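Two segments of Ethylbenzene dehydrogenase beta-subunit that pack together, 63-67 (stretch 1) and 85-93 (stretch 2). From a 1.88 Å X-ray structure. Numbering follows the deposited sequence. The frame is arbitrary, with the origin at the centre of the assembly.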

# COMPACT_ATOMS: atom_id res chain seq x y z
N GLY B 63 9.90 8.45 15.64
CA GLY B 63 10.95 8.19 14.70
C GLY B 63 11.45 6.76 14.80
O GLY B 63 10.77 5.86 15.31
N TYR B 64 12.64 6.56 14.27
CA TYR B 64 13.22 5.26 14.14
C TYR B 64 14.72 5.35 14.32
O TYR B 64 15.33 6.15 13.68
CB TYR B 64 12.94 4.65 12.77
CG TYR B 64 13.61 3.29 12.64
CD1 TYR B 64 13.02 2.18 13.17
CD2 TYR B 64 14.87 3.16 12.11
CE1 TYR B 64 13.61 0.95 13.08
CE2 TYR B 64 15.48 1.93 12.02
CZ TYR B 64 14.85 0.82 12.52
OH TYR B 64 15.49 -0.41 12.44
N PRO B 65 15.31 4.57 15.23
CA PRO B 65 14.61 3.80 16.23
C PRO B 65 13.79 4.73 17.09
O PRO B 65 14.00 5.96 17.08
CB PRO B 65 15.73 3.18 17.06
CG PRO B 65 16.91 3.20 16.17
CD PRO B 65 16.77 4.36 15.27
N ARG B 66 12.86 4.14 17.81
CA ARG B 66 12.02 4.83 18.77
C ARG B 66 12.81 5.80 19.66
O ARG B 66 13.75 5.41 20.33
CB ARG B 66 11.31 3.83 19.65
CG ARG B 66 10.27 4.45 20.58
CD ARG B 66 9.45 3.41 21.29
NE ARG B 66 10.21 2.39 21.99
CZ ARG B 66 9.68 1.46 22.78
NH1 ARG B 66 8.35 1.42 23.01
NH2 ARG B 66 10.47 0.59 23.39
N ASP B 67 12.37 7.05 19.65
CA ASP B 67 12.88 8.10 20.47
C ASP B 67 14.36 8.27 20.25
O ASP B 67 15.05 8.60 21.17
CB ASP B 67 12.54 7.86 21.95
CG ASP B 67 11.06 8.10 22.26
OD1 ASP B 67 10.42 8.83 21.50
OD2 ASP B 67 10.55 7.56 23.26
N LEU B 85 21.85 2.68 24.18
CA LEU B 85 21.63 1.69 23.17
C LEU B 85 20.15 1.47 22.97
O LEU B 85 19.41 1.31 23.95
CB LEU B 85 22.29 0.37 23.55
CG LEU B 85 23.80 0.43 23.55
CD1 LEU B 85 24.37 -0.78 24.22
CD2 LEU B 85 24.32 0.58 22.13
N PRO B 86 19.71 1.46 21.72
CA PRO B 86 18.37 1.01 21.46
C PRO B 86 18.17 -0.48 21.68
O PRO B 86 19.10 -1.29 21.51
CB PRO B 86 18.16 1.30 19.98
CG PRO B 86 19.29 2.08 19.56
CD PRO B 86 20.39 1.87 20.49
N THR B 87 16.94 -0.82 21.99
CA THR B 87 16.54 -2.19 22.16
C THR B 87 16.01 -2.71 20.83
O THR B 87 15.85 -1.95 19.87
CB THR B 87 15.44 -2.28 23.21
OG1 THR B 87 14.35 -1.48 22.73
CG2 THR B 87 15.92 -1.79 24.62
N LEU B 88 15.75 -4.02 20.77
CA LEU B 88 15.16 -4.64 19.60
C LEU B 88 13.82 -3.99 19.27
O LEU B 88 13.51 -3.70 18.09
CB LEU B 88 14.93 -6.13 19.83
CG LEU B 88 14.28 -6.91 18.68
CD1 LEU B 88 14.92 -6.51 17.37
CD2 LEU B 88 14.38 -8.43 18.93
N ILE B 89 13.03 -3.76 20.32
CA ILE B 89 11.73 -3.10 20.14
C ILE B 89 11.92 -1.69 19.64
O ILE B 89 11.27 -1.31 18.67
CB ILE B 89 10.85 -3.14 21.41
CG1 ILE B 89 10.45 -4.59 21.71
CG2 ILE B 89 9.54 -2.33 21.26
CD1 ILE B 89 10.00 -4.77 23.12
N ASP B 90 12.83 -0.93 20.25
CA ASP B 90 13.13 0.44 19.78
C ASP B 90 13.46 0.41 18.28
O ASP B 90 13.11 1.33 17.53
CB ASP B 90 14.33 1.06 20.50
CG ASP B 90 14.08 1.41 21.94
OD1 ASP B 90 12.93 1.70 22.31
OD2 ASP B 90 15.07 1.42 22.70
N SER B 91 14.14 -0.67 17.85
CA SER B 91 14.63 -0.81 16.52
C SER B 91 13.61 -1.42 15.59
O SER B 91 13.92 -1.85 14.48
CB SER B 91 15.93 -1.64 16.54
OG SER B 91 16.86 -1.02 17.43
N GLY B 92 12.37 -1.50 16.06
CA GLY B 92 11.25 -1.88 15.20
C GLY B 92 10.83 -3.33 15.33
O GLY B 92 9.86 -3.74 14.70
N ASP B 93 11.59 -4.11 16.10
CA ASP B 93 11.26 -5.50 16.40
C ASP B 93 11.43 -6.28 15.10
O ASP B 93 11.99 -5.77 14.15
CB ASP B 93 9.83 -5.63 16.93
CG ASP B 93 9.64 -6.80 17.92
OD1 ASP B 93 9.98 -7.97 17.57
OD2 ASP B 93 9.12 -6.55 19.03

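The contact is a compact, mainly polar one between two irregular segments, in which Arg66 grips Asp90 through both backbone and side chain while a tyrosine and a proline fill in beside that pairing. Neither stretch is a regular helix or strand at the junction, and together they bury 346 Å² of surface. The chains come closest where Pro65 lies beside Ser91 and Arg66 beside Asp90, each pair with CA atoms 4.6 Å apart.

Stretch 2 is held in shape by its own hydrogen bonds. Residues 88-90 have helical backbone angles, and a type I turn runs from Ile89 to Gly92, closed by Gly92 N to Ile89 O at 2.8 Å. Thr87 and Asp90 tie the start of this bend together: Asp90 N donates to Thr87 OG1 (3.0 Å), and Thr87 N donates to Asp90 OD2 (3.0 Å). In this reciprocal arrangement each side chain accepts from the other residue's backbone NH, so the two polar residues brace the start of the bend. Ser91 points its CA-to-CB bond away from stretch 1, and its OG donates to Thr87 O at 2.8 Å, so its hydroxyl serves the fold of its own segment.

Asp90 is the hub of the contact. Its carbonyl O accepts a hydrogen bond from Arg66 N at 2.8 Å with a nearly straight angle of 160°, joining the two backbones directly. Its carboxylate meets the guanidinium of the same arginine: Arg66 NE and Arg66 NH2 both donate to Asp90 OD1, at 2.8 and 2.9 Å, forming a salt bridge. The carboxylate oxygen lies near the guanidinium plane, where the N-H bonds point. Aspartate suits this place because its two oxygens allow OD1 to bind across the contact while OD2 holds Thr87 N. Ile89 CG2 lies over one face of the guanidinium, 3.7 Å from Arg66 NH2; that flat face has no N-H bonds directed outward and can accept an apolar neighbour without losing hydrogen bonds.

Pro65 follows a cis peptide bond and directs its CA-to-CB bond toward stretch 2. Its CA approaches Asp90 O to 3.2 Å, next to the backbone hydrogen bond, and its CB lies 4.2 Å from Pro86 CB. These two rings make a small apolar patch, to which proline is well suited as a compact, rigid side chain with little to lose in conformational freedom.

Tyr64 sets off sideways, but its chi1 of 178° (t) carries the ring along the bend so that its end comes nearer. Tyr64 OH lies 2.9 Å from Ser91 O, which sits near the plane of the ring at its edge; the hydroxyl also has a hydrogen-bonding partner elsewhere in the structure. Gly92 completes the fit. Its phi of 99° suits glycine, since a CB here would be jammed against the preceding carbonyl oxygen, and it would also stand a tight 3.3 Å from Tyr64 CE1.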